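Local coordinates for protein phosphatidylinositol-specific phospholipase C (Listeria monocytogenes, PDB 2PLC) that belongs to the bacterial phosphatidylinositol-specific phospholipase C family, whose core is a TIM-type barrel of beta strands surrounded by alpha helices, at residues A[41-47]-A[224-228]; A[187-191]-A[229-233]; A[119-124]-A[163-167]; A[10-16]-A[143-149]. Residues are numbered along the deposited sequence.

Contact 1 of 4, residues A[41-47]-A[224-228]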
loop_
_atom_site.group_PDB
_atom_site.type_symbol
_atom_site.label_atom_id
_atom_site.label_comp_id
_atom_site.label_asym_id
_atom_site.label_seq_id
_atom_site.Cartn_x
_atom_site.Cartn_y
_atom_site.Cartn_z
ATOM N N PRO A 41 -14.927 -15.598 -5.316
ATOM C CA PRO A 41 -13.612 -16.216 -5.546
ATOM C C PRO A 41 -12.657 -15.449 -6.475
ATOM O O PRO A 41 -11.437 -15.593 -6.378
ATOM C CB PRO A 41 -13.976 -17.599 -6.093
ATOM C CG PRO A 41 -15.327 -17.374 -6.724
ATOM C CD PRO A 41 -16.013 -16.509 -5.715
ATOM N N LEU A 42 -13.213 -14.605 -7.339
ATOM C CA LEU A 42 -12.418 -13.817 -8.277
ATOM C C LEU A 42 -12.149 -12.395 -7.769
ATOM O O LEU A 42 -11.090 -11.810 -8.039
ATOM C CB LEU A 42 -13.152 -13.718 -9.617
ATOM C CG LEU A 42 -13.663 -15.002 -10.271
ATOM C CD1 LEU A 42 -14.568 -14.642 -11.441
ATOM C CD2 LEU A 42 -12.493 -15.864 -10.724
ATOM N N ALA A 43 -13.130 -11.845 -7.057
ATOM C CA ALA A 43 -13.065 -10.489 -6.534
ATOM C C ALA A 43 -12.377 -10.314 -5.183
ATOM O O ALA A 43 -11.710 -9.312 -4.959
ATOM C CB ALA A 43 -14.472 -9.898 -6.481
ATOM N N GLN A 44 -12.541 -11.274 -4.281
ATOM C CA GLN A 44 -11.948 -11.163 -2.950
ATOM C C GLN A 44 -10.417 -11.230 -2.899
ATOM O O GLN A 44 -9.800 -12.064 -3.558
ATOM C CB GLN A 44 -12.546 -12.225 -2.030
ATOM C CG GLN A 44 -12.146 -12.077 -0.577
ATOM C CD GLN A 44 -12.580 -13.256 0.261
ATOM O OE1 GLN A 44 -12.720 -14.368 -0.244
ATOM N NE2 GLN A 44 -12.786 -13.024 1.549
ATOM N N THR A 45 -9.812 -10.352 -2.100
ATOM C CA THR A 45 -8.356 -10.328 -1.942
ATOM C C THR A 45 -7.912 -10.304 -0.479
ATOM O O THR A 45 -6.731 -10.505 -0.185
ATOM C CB THR A 45 -7.735 -9.115 -2.622
ATOM O OG1 THR A 45 -8.316 -7.929 -2.073
ATOM C CG2 THR A 45 -7.979 -9.160 -4.124
ATOM N N GLN A 46 -8.853 -10.046 0.432
ATOM C CA GLN A 46 -8.548 -9.979 1.862
ATOM C C GLN A 46 -9.641 -10.608 2.735
ATOM O O GLN A 46 -10.769 -10.819 2.293
ATOM C CB GLN A 46 -8.370 -8.516 2.297
ATOM C CG GLN A 46 -7.403 -7.685 1.464
ATOM C CD GLN A 46 -5.964 -8.161 1.570
ATOM O OE1 GLN A 46 -5.571 -8.749 2.573
ATOM N NE2 GLN A 46 -5.172 -7.905 0.531
ATOM N N THR A 47 -9.289 -10.913 3.981
ATOM C CA THR A 47 -10.244 -11.465 4.937
ATOM C C THR A 47 -10.338 -10.521 6.135
ATOM O O THR A 47 -11.370 -10.455 6.797
ATOM C CB THR A 47 -9.847 -12.871 5.429
ATOM O OG1 THR A 47 -8.530 -12.834 5.986
ATOM C CG2 THR A 47 -9.906 -13.867 4.289
ATOM N N PHE A 224 -6.868 -19.329 -12.283
ATOM C CA PHE A 224 -6.232 -19.269 -10.962
ATOM C C PHE A 224 -6.714 -18.007 -10.249
ATOM O O PHE A 224 -6.573 -16.903 -10.768
ATOM C CB PHE A 224 -4.712 -19.240 -11.116
ATOM C CG PHE A 224 -3.989 -20.190 -10.210
ATOM C CD1 PHE A 224 -4.385 -21.516 -10.109
ATOM C CD2 PHE A 224 -2.897 -19.761 -9.465
ATOM C CE1 PHE A 224 -3.705 -22.404 -9.279
ATOM C CE2 PHE A 224 -2.210 -20.635 -8.633
ATOM C CZ PHE A 224 -2.613 -21.959 -8.539
ATOM N N THR A 225 -7.314 -18.178 -9.078
ATOM C CA THR A 225 -7.848 -17.057 -8.312
ATOM C C THR A 225 -6.812 -16.395 -7.405
ATOM O O THR A 225 -5.763 -16.977 -7.128
ATOM C CB THR A 225 -9.030 -17.506 -7.418
ATOM O OG1 THR A 225 -8.556 -18.392 -6.392
ATOM C CG2 THR A 225 -10.087 -18.207 -8.247
ATOM N N PRO A 226 -7.093 -15.159 -6.936
ATOM C CA PRO A 226 -6.155 -14.462 -6.050
ATOM C C PRO A 226 -5.833 -15.324 -4.829
ATOM O O PRO A 226 -4.691 -15.365 -4.379
ATOM C CB PRO A 226 -6.934 -13.207 -5.655
ATOM C CG PRO A 226 -7.716 -12.908 -6.904
ATOM C CD PRO A 226 -8.220 -14.276 -7.306
ATOM N N ARG A 227 -6.837 -16.041 -4.328
ATOM C CA ARG A 227 -6.673 -16.907 -3.165
ATOM C C ARG A 227 -5.681 -18.038 -3.448
ATOM O O ARG A 227 -4.867 -18.381 -2.595
ATOM C CB ARG A 227 -8.029 -17.479 -2.740
ATOM C CG ARG A 227 -7.960 -18.557 -1.672
ATOM C CD ARG A 227 -7.962 -17.987 -0.272
ATOM N NE ARG A 227 -9.288 -17.517 0.127
ATOM C CZ ARG A 227 -9.647 -17.265 1.385
ATOM N NH1 ARG A 227 -8.777 -17.436 2.379
ATOM N NH2 ARG A 227 -10.871 -16.822 1.651
ATOM N N GLN A 228 -5.744 -18.602 -4.651
ATOM C CA GLN A 228 -4.842 -19.684 -5.033
ATOM C C GLN A 228 -3.396 -19.210 -5.170
ATOM O O GLN A 228 -2.482 -19.858 -4.662
ATOM C CB GLN A 228 -5.308 -20.342 -6.324
ATOM C CG GLN A 228 -6.600 -21.117 -6.164
ATOM C CD GLN A 228 -7.092 -21.673 -7.476
ATOM O OE1 GLN A 228 -7.477 -20.925 -8.374
ATOM N NE2 GLN A 228 -7.068 -22.994 -7.604
HETATM O O HOH W 1 -9.952 -14.858 -4.298
#
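The two segments meet where one helix ends and another begins, without a direct hydrogen bond. F224 turns its CA-to-CB bond away from 41-47, and its ring packs edge-to-face with Y229. T225, the N-cap of helix 226-246, directs its CA-to-CB bond toward 41-47: T225 CB lies 3.2 Å from P41 O, and T225 CG2 is 4.2 Å from L42 CD2. It forms a capping box, with T225 N donating to Q228 OE1 (2.8 Å, 168°) and Q228 N donating weakly to T225 OG1 (3.3 Å). P226 buries the most surface here. Its ring is lined by carbonyls from the end of helix 40-43 and the residue after it: P226 CD to P41 O 3.6 Å, CG to L42 O 3.7 Å, CB to Q44 O 3.7 Å. At R227 a water bridges the segments, donating to P41 O (2.7 Å) and Q44 O (2.9 Å) and accepting weakly from R227 N (3.3 Å). The R227 guanidinium makes a cation-pi contact with F259. Q44 packs on W36 of helix 34-38, and Q46 NE2 bonds H25 O, just past strand 20-24, and M257 O, at the end of strand 253-257, so these helices meet at the C-terminal end of parallel barrel strands.

Contact 2 of 4, residues A[187-191]-A[229-233]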
loop_
_atom_site.group_PDB
_atom_site.type_symbol
_atom_site.label_atom_id
_atom_site.label_comp_id
_atom_site.label_asym_id
_atom_site.label_seq_id
_atom_site.Cartn_x
_atom_site.Cartn_y
_atom_site.Cartn_z
ATOM N N ASN A 187 -1.247 -10.063 -14.686
ATOM C CA ASN A 187 -1.924 -10.803 -15.753
ATOM C C ASN A 187 -1.513 -12.260 -15.996
ATOM O O ASN A 187 -0.721 -12.562 -16.887
ATOM C CB ASN A 187 -1.862 -10.008 -17.062
ATOM C CG ASN A 187 -2.997 -10.350 -18.013
ATOM O OD1 ASN A 187 -4.018 -10.912 -17.613
ATOM N ND2 ASN A 187 -2.826 -9.996 -19.282
ATOM N N GLY A 188 -2.093 -13.150 -15.196
ATOM C CA GLY A 188 -1.858 -14.579 -15.298
ATOM C C GLY A 188 -0.453 -15.136 -15.444
ATOM O O GLY A 188 -0.225 -15.953 -16.333
ATOM N N PRO A 189 0.512 -14.725 -14.609
ATOM C CA PRO A 189 1.860 -15.277 -14.758
ATOM C C PRO A 189 1.918 -16.647 -14.084
ATOM O O PRO A 189 1.063 -16.965 -13.261
ATOM C CB PRO A 189 2.711 -14.270 -13.992
ATOM C CG PRO A 189 1.809 -13.887 -12.871
ATOM C CD PRO A 189 0.486 -13.684 -13.563
ATOM N N SER A 190 2.881 -17.480 -14.464
ATOM C CA SER A 190 3.026 -18.778 -13.818
ATOM C C SER A 190 3.616 -18.491 -12.438
ATOM O O SER A 190 4.271 -17.470 -12.238
ATOM C CB SER A 190 3.969 -19.678 -14.614
ATOM O OG SER A 190 5.259 -19.108 -14.681
ATOM N N VAL A 191 3.362 -19.372 -11.479
ATOM C CA VAL A 191 3.883 -19.190 -10.133
ATOM C C VAL A 191 5.411 -19.048 -10.137
ATOM O O VAL A 191 5.948 -18.176 -9.463
ATOM C CB VAL A 191 3.435 -20.350 -9.219
ATOM C CG1 VAL A 191 4.116 -20.270 -7.863
ATOM C CG2 VAL A 191 1.923 -20.310 -9.055
ATOM N N TYR A 229 -3.194 -18.072 -5.829
ATOM C CA TYR A 229 -1.855 -17.510 -6.004
ATOM C C TYR A 229 -1.188 -17.229 -4.661
ATOM O O TYR A 229 -0.012 -17.548 -4.467
ATOM C CB TYR A 229 -1.916 -16.202 -6.788
ATOM C CG TYR A 229 -1.779 -16.341 -8.284
ATOM C CD1 TYR A 229 -0.539 -16.610 -8.867
ATOM C CD2 TYR A 229 -2.881 -16.168 -9.127
ATOM C CE1 TYR A 229 -0.395 -16.701 -10.248
ATOM C CE2 TYR A 229 -2.745 -16.260 -10.515
ATOM C CZ TYR A 229 -1.497 -16.526 -11.065
ATOM O OH TYR A 229 -1.350 -16.616 -12.436
ATOM N N ALA A 230 -1.942 -16.614 -3.750
ATOM C CA ALA A 230 -1.450 -16.255 -2.423
ATOM C C ALA A 230 -1.053 -17.478 -1.615
ATOM O O ALA A 230 -0.046 -17.459 -0.905
ATOM C CB ALA A 230 -2.502 -15.443 -1.673
ATOM N N ALA A 231 -1.844 -18.541 -1.732
ATOM C CA ALA A 231 -1.571 -19.787 -1.025
ATOM C C ALA A 231 -0.251 -20.403 -1.493
ATOM O O ALA A 231 0.454 -21.045 -0.718
ATOM C CB ALA A 231 -2.708 -20.760 -1.228
ATOM N N ALA A 232 0.091 -20.184 -2.759
ATOM C CA ALA A 232 1.336 -20.713 -3.304
ATOM C C ALA A 232 2.526 -19.804 -3.028
ATOM O O ALA A 232 3.575 -20.271 -2.589
ATOM C CB ALA A 232 1.200 -20.927 -4.805
ATOM N N LEU A 233 2.316 -18.500 -3.213
ATOM C CA LEU A 233 3.357 -17.488 -3.078
ATOM C C LEU A 233 3.760 -16.882 -1.739
ATOM O O LEU A 233 4.957 -16.702 -1.490
ATOM C CB LEU A 233 3.081 -16.357 -4.063
ATOM C CG LEU A 233 3.234 -16.751 -5.529
ATOM C CD1 LEU A 233 2.529 -15.764 -6.435
ATOM C CD2 LEU A 233 4.703 -16.855 -5.862
#
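Y229 projects its ring off the side of helix 226-246 to P189, which it overlaps: Y229 CZ is 4.3 Å from P189 CD, and the hydroxyl goes further. Y229 OH donates to P189 O at 2.6 Å, the one hydrogen bond between the segments; the acceptor lies at the ring edge, near its plane. The nearby P189 N, 3.4 Å from Y229 OH, has no hydrogen to share, so the carbonyl is what anchors the phenol. The backbone reaches this position through G188, whose phi/psi of 46/49 puts it in the left-handed region and whose backbone also bonds T220. Two residues after P189, V191 supplies most of the apolar contacts, covered nearly as much (79 Å²) as Y229 (81 Å²). V191 CG2 lies 4.4 Å from Y229 CD1, while V191 CG1 meets A232 CB at 4.3 Å and L233 CD2 at 4.0 Å, which places V191 across residues one helical turn apart. S190, the N-cap of helix 191-207, turns away from the contact, and its OG bonds T193 OG1. L233 continues inward onto K194 and F195 of that helix. Strands 180-183, 212-216 and 253-257 are parallel neighbours linked through helices 191-207 and 226-246, so this is packing between the starts of successive helices in the beta-alpha-beta units of a TIM-type barrel.

Contact 3 of 4, residues A[119-124]-A[163-167]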
loop_
_atom_site.group_PDB
_atom_site.type_symbol
_atom_site.label_atom_id
_atom_site.label_comp_id
_atom_site.label_asym_id
_atom_site.label_seq_id
_atom_site.Cartn_x
_atom_site.Cartn_y
_atom_site.Cartn_z
ATOM N N ILE A 119 -12.434 14.555 -4.530
ATOM C CA ILE A 119 -11.729 14.093 -3.332
ATOM C C ILE A 119 -11.115 15.213 -2.498
ATOM O O ILE A 119 -10.818 15.013 -1.320
ATOM C CB ILE A 119 -10.595 13.091 -3.670
ATOM C CG1 ILE A 119 -9.587 13.735 -4.635
ATOM C CG2 ILE A 119 -11.176 11.805 -4.227
ATOM C CD1 ILE A 119 -8.379 12.880 -4.939
ATOM N N GLN A 120 -10.923 16.380 -3.110
ATOM C CA GLN A 120 -10.316 17.523 -2.423
ATOM C C GLN A 120 -10.960 17.955 -1.107
ATOM O O GLN A 120 -10.268 18.089 -0.099
ATOM C CB GLN A 120 -10.172 18.715 -3.374
ATOM C CG GLN A 120 -9.133 18.489 -4.464
ATOM C CD GLN A 120 -8.875 19.719 -5.308
ATOM O OE1 GLN A 120 -9.246 20.835 -4.936
ATOM N NE2 GLN A 120 -8.230 19.523 -6.453
ATOM N N PRO A 121 -12.287 18.182 -1.095
ATOM C CA PRO A 121 -12.957 18.598 0.145
ATOM C C PRO A 121 -12.759 17.592 1.279
ATOM O O PRO A 121 -12.672 17.970 2.446
ATOM C CB PRO A 121 -14.423 18.675 -0.274
ATOM C CG PRO A 121 -14.337 19.067 -1.721
ATOM C CD PRO A 121 -13.237 18.172 -2.222
ATOM N N LEU A 122 -12.669 16.313 0.920
ATOM C CA LEU A 122 -12.479 15.235 1.889
ATOM C C LEU A 122 -11.059 15.172 2.426
ATOM O O LEU A 122 -10.848 14.982 3.621
ATOM C CB LEU A 122 -12.821 13.889 1.258
ATOM C CG LEU A 122 -14.013 13.149 1.852
ATOM C CD1 LEU A 122 -14.047 11.757 1.256
ATOM C CD2 LEU A 122 -13.900 13.078 3.369
ATOM N N ILE A 123 -10.091 15.267 1.524
ATOM C CA ILE A 123 -8.686 15.227 1.902
ATOM C C ILE A 123 -8.352 16.443 2.768
ATOM O O ILE A 123 -7.731 16.310 3.820
ATOM C CB ILE A 123 -7.767 15.204 0.650
ATOM C CG1 ILE A 123 -8.015 13.935 -0.175
ATOM C CG2 ILE A 123 -6.305 15.299 1.060
ATOM C CD1 ILE A 123 -7.818 12.634 0.592
ATOM N N ASN A 124 -8.825 17.611 2.343
ATOM C CA ASN A 124 -8.589 18.866 3.055
ATOM C C ASN A 124 -9.088 18.847 4.500
ATOM O O ASN A 124 -8.562 19.557 5.357
ATOM C CB ASN A 124 -9.230 20.026 2.293
ATOM C CG ASN A 124 -8.789 21.372 2.812
ATOM O OD1 ASN A 124 -7.595 21.619 3.006
ATOM N ND2 ASN A 124 -9.751 22.254 3.048
ATOM N N PRO A 163 0.473 14.837 -8.961
ATOM C CA PRO A 163 0.125 14.799 -7.534
ATOM C C PRO A 163 -1.018 15.730 -7.125
ATOM O O PRO A 163 -1.247 16.770 -7.748
ATOM C CB PRO A 163 1.442 15.179 -6.852
ATOM C CG PRO A 163 2.090 16.074 -7.854
ATOM C CD PRO A 163 1.847 15.340 -9.144
ATOM N N LEU A 164 -1.740 15.334 -6.081
ATOM C CA LEU A 164 -2.859 16.117 -5.573
ATOM C C LEU A 164 -2.385 17.436 -4.967
ATOM O O LEU A 164 -1.640 17.455 -3.983
ATOM C CB LEU A 164 -3.634 15.323 -4.518
ATOM C CG LEU A 164 -4.876 16.015 -3.951
ATOM C CD1 LEU A 164 -5.987 16.020 -4.995
ATOM C CD2 LEU A 164 -5.335 15.302 -2.702
ATOM N N VAL A 165 -2.819 18.537 -5.570
ATOM C CA VAL A 165 -2.459 19.862 -5.088
ATOM C C VAL A 165 -3.701 20.582 -4.569
ATOM O O VAL A 165 -4.672 20.777 -5.302
ATOM C CB VAL A 165 -1.805 20.719 -6.201
ATOM C CG1 VAL A 165 -1.383 22.062 -5.641
ATOM C CG2 VAL A 165 -0.604 19.998 -6.800
ATOM N N ILE A 166 -3.683 20.922 -3.286
ATOM C CA ILE A 166 -4.789 21.639 -2.662
ATOM C C ILE A 166 -4.190 22.921 -2.097
ATOM O O ILE A 166 -3.415 22.889 -1.135
ATOM C CB ILE A 166 -5.472 20.811 -1.535
ATOM C CG1 ILE A 166 -5.938 19.456 -2.078
ATOM C CG2 ILE A 166 -6.682 21.566 -0.981
ATOM C CD1 ILE A 166 -6.576 18.560 -1.036
ATOM N N ASN A 167 -4.545 24.040 -2.730
ATOM C CA ASN A 167 -4.054 25.372 -2.373
ATOM C C ASN A 167 -2.602 25.514 -2.808
ATOM O O ASN A 167 -2.299 25.450 -3.998
ATOM C CB ASN A 167 -4.210 25.649 -0.873
ATOM C CG ASN A 167 -5.637 25.981 -0.491
ATOM O OD1 ASN A 167 -6.087 27.116 -0.659
ATOM N ND2 ASN A 167 -6.362 24.990 0.017
HETATM O O HOH W 2 -6.658 22.977 -5.642
#
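L164 and I166 are the two knobs that strand 164-166 presents to helix 119-124; both point toward it, while the intervening V165 points away. L164 fills the hollow between successive turns: L164 CD1 lies 3.9 Å from I119 CD1 and 4.0 Å from Q120 CG, and L164 CD2 is 3.9 Å from I123 CG2. I166 fits the hollow formed by Q120, I123 and N124, its CD1 3.8 Å from Q120 O and 3.9 Å from I123 CG2, with I166 CG2 4.1 Å from N124 OD1. The fit is oblique, since the segment axes cross at -71° and approach to 9.6 Å. Beside the Q120 side chain, a water donates to V165 O (3.0 Å) and weakly to Q120 OE1 (3.4 Å). The helix thus packs across one face of a strand at the edge of the mixed sheet. Beside it in the sheet, strand 169-174 pairs antiparallel with 164-166, and its F171 touches both I123 and I166. L164 also reaches L154 and S156 of strand 152-157, while I119 and L122 take the helix onto L82 of helix 82-95.

Contact 4 of 4, residues A[10-16]-A[143-149]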
loop_
_atom_site.group_PDB
_atom_site.type_symbol
_atom_site.label_atom_id
_atom_site.label_comp_id
_atom_site.label_asym_id
_atom_site.label_seq_id
_atom_site.Cartn_x
_atom_site.Cartn_y
_atom_site.Cartn_z
ATOM N N LEU A 10 11.480 2.485 15.387
ATOM C CA LEU A 10 12.527 2.709 14.398
ATOM C C LEU A 10 13.084 4.118 14.557
ATOM O O LEU A 10 12.412 5.001 15.091
ATOM C CB LEU A 10 11.978 2.517 12.977
ATOM C CG LEU A 10 11.603 1.105 12.513
ATOM C CD1 LEU A 10 10.963 1.172 11.137
ATOM C CD2 LEU A 10 12.832 0.209 12.490
ATOM N N PRO A 11 14.327 4.344 14.103
ATOM C CA PRO A 11 14.972 5.656 14.199
ATOM C C PRO A 11 14.289 6.711 13.336
ATOM O O PRO A 11 13.886 6.425 12.209
ATOM C CB PRO A 11 16.386 5.378 13.683
ATOM C CG PRO A 11 16.592 3.925 13.974
ATOM C CD PRO A 11 15.269 3.337 13.584
ATOM N N ASP A 12 14.177 7.928 13.867
ATOM C CA ASP A 12 13.571 9.049 13.143
ATOM C C ASP A 12 14.355 9.389 11.881
ATOM O O ASP A 12 13.809 9.943 10.923
ATOM C CB ASP A 12 13.522 10.295 14.030
ATOM C CG ASP A 12 12.325 10.313 14.951
ATOM O OD1 ASP A 12 12.073 9.301 15.638
ATOM O OD2 ASP A 12 11.633 11.348 14.994
ATOM N N THR A 13 15.640 9.051 11.892
ATOM C CA THR A 13 16.534 9.323 10.775
ATOM C C THR A 13 16.456 8.304 9.639
ATOM O O THR A 13 16.970 8.557 8.549
ATOM C CB THR A 13 18.000 9.421 11.259
ATOM O OG1 THR A 13 18.380 8.191 11.889
ATOM C CG2 THR A 13 18.162 10.568 12.258
ATOM N N THR A 14 15.825 7.155 9.890
ATOM C CA THR A 14 15.699 6.115 8.870
ATOM C C THR A 14 14.826 6.592 7.722
ATOM O O THR A 14 13.779 7.198 7.943
ATOM C CB THR A 14 15.089 4.821 9.438
ATOM O OG1 THR A 14 15.840 4.402 10.584
ATOM C CG2 THR A 14 15.129 3.711 8.391
ATOM N N ASN A 15 15.280 6.347 6.495
ATOM C CA ASN A 15 14.521 6.743 5.315
ATOM C C ASN A 15 13.465 5.683 5.007
ATOM O O ASN A 15 13.649 4.499 5.293
ATOM C CB ASN A 15 15.443 6.937 4.113
ATOM C CG ASN A 15 14.746 7.617 2.950
ATOM O OD1 ASN A 15 14.212 6.960 2.062
ATOM N ND2 ASN A 15 14.741 8.940 2.957
ATOM N N LEU A 16 12.351 6.117 4.439
ATOM C CA LEU A 16 11.268 5.206 4.114
ATOM C C LEU A 16 11.699 4.142 3.104
ATOM O O LEU A 16 11.209 3.017 3.140
ATOM C CB LEU A 16 10.074 5.999 3.575
ATOM C CG LEU A 16 8.681 5.721 4.144
ATOM C CD1 LEU A 16 8.687 5.825 5.661
ATOM C CD2 LEU A 16 7.705 6.721 3.558
ATOM N N PRO A 143 10.936 10.898 2.022
ATOM C CA PRO A 143 11.107 11.380 3.397
ATOM C C PRO A 143 11.570 10.356 4.420
ATOM O O PRO A 143 11.493 9.149 4.196
ATOM C CB PRO A 143 9.716 11.896 3.744
ATOM C CG PRO A 143 8.830 10.951 3.011
ATOM C CD PRO A 143 9.506 10.868 1.662
ATOM N N THR A 144 12.058 10.869 5.543
ATOM C CA THR A 144 12.518 10.046 6.649
ATOM C C THR A 144 11.339 9.899 7.603
ATOM O O THR A 144 10.355 10.632 7.496
ATOM C CB THR A 144 13.715 10.694 7.395
ATOM O OG1 THR A 144 13.319 11.944 7.971
ATOM C CG2 THR A 144 14.860 10.938 6.432
ATOM N N LEU A 145 11.436 8.949 8.525
ATOM C CA LEU A 145 10.369 8.708 9.486
ATOM C C LEU A 145 10.036 9.936 10.322
ATOM O O LEU A 145 8.921 10.064 10.830
ATOM C CB LEU A 145 10.736 7.549 10.409
ATOM C CG LEU A 145 10.661 6.136 9.840
ATOM C CD1 LEU A 145 11.019 5.153 10.926
ATOM C CD2 LEU A 145 9.257 5.854 9.345
ATOM N N LYS A 146 10.997 10.841 10.455
ATOM C CA LYS A 146 10.788 12.044 11.240
ATOM C C LYS A 146 9.688 12.899 10.609
ATOM O O LYS A 146 8.756 13.325 11.296
ATOM C CB LYS A 146 12.100 12.828 11.356
ATOM C CG LYS A 146 12.182 13.763 12.558
ATOM C CD LYS A 146 11.704 15.174 12.227
ATOM C CE LYS A 146 12.852 16.093 11.787
ATOM N NZ LYS A 146 13.607 15.619 10.585
ATOM N N ASP A 147 9.763 13.075 9.292
ATOM C CA ASP A 147 8.801 13.886 8.538
ATOM C C ASP A 147 7.402 13.290 8.353
ATOM O O ASP A 147 6.444 14.021 8.091
ATOM C CB ASP A 147 9.377 14.226 7.159
ATOM C CG ASP A 147 10.735 14.899 7.240
ATOM O OD1 ASP A 147 10.834 15.965 7.887
ATOM O OD2 ASP A 147 11.703 14.359 6.658
ATOM N N VAL A 148 7.289 11.969 8.478
ATOM C CA VAL A 148 6.012 11.285 8.294
ATOM C C VAL A 148 5.410 10.667 9.558
ATOM O O VAL A 148 4.531 9.814 9.466
ATOM C CB VAL A 148 6.116 10.186 7.198
ATOM C CG1 VAL A 148 6.323 10.812 5.828
ATOM C CG2 VAL A 148 7.255 9.226 7.512
ATOM N N ARG A 149 5.868 11.087 10.735
ATOM C CA ARG A 149 5.318 10.539 11.977
ATOM C C ARG A 149 3.825 10.878 12.099
ATOM O O ARG A 149 3.428 12.046 11.996
ATOM C CB ARG A 149 6.077 11.068 13.201
ATOM C CG ARG A 149 7.498 10.538 13.370
ATOM C CD ARG A 149 7.547 9.027 13.564
ATOM N NE ARG A 149 8.890 8.572 13.926
ATOM C CZ ARG A 149 9.278 7.299 13.986
ATOM N NH1 ARG A 149 8.432 6.317 13.707
ATOM N NH2 ARG A 149 10.522 7.002 14.331
#
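R149 NH2 links two points of the facing loop at once, a salt bridge to D12 OD1 (3.1 Å, 158°) and a hydrogen bond to L10 O (2.9 Å, 137°), both at the guanidinium edge. The two loops are also joined by a single antiparallel beta bridge, N15 with T144 as a non-hydrogen-bonded pair (CA-CA 4.1 Å): the flanking bonds are L145 N to T14 O (3.0 Å, 160°) and L16 N to P143 O (3.2 Å, 162°). NH1 of R149 bonds K98 O and M7 O. K146 N adds a weak bond to D12 O (3.0 Å), at the type I turn running from P11 to T14. Here the loop leading to strand 20-24 is thus joined to the one leading to strand 152-157. N15 fixes its own side chain through ND2 to I142 O. The packing centres on L145, the residue with the largest covered area (88 Å²): L145 CD1 meets L10 CB at 3.5 Å, and L145 CD2 meets L16 CD1 at 3.7 Å. That same L16 CD1 reaches V148 CG2 at 4.1 Å.

Contacts 1 and 2 form one continuous region: both use helix 226-246, their centres lie 11 Å apart, and F224 joins them, F224 CD2 standing 3.6 Å from Y229 CD2 and F224 CE2 4.2 Å from V191 CG2. They lie beyond the C-terminal ends of parallel barrel strands, the end where TIM-type barrels generally carry their active sites; no ligand marks a site here. Contact 4 joins loops that precede strands, on the opposite side of the chain's centre, its centre 34 Å from that of contact 1. Contact 3 lies on the flank, 24 Å from contact 4 between centres, with nearest atoms about 12 Å apart. Along the chain contact 4 crosses contacts 1 and 3, whereas contact 3 is nested within contact 1.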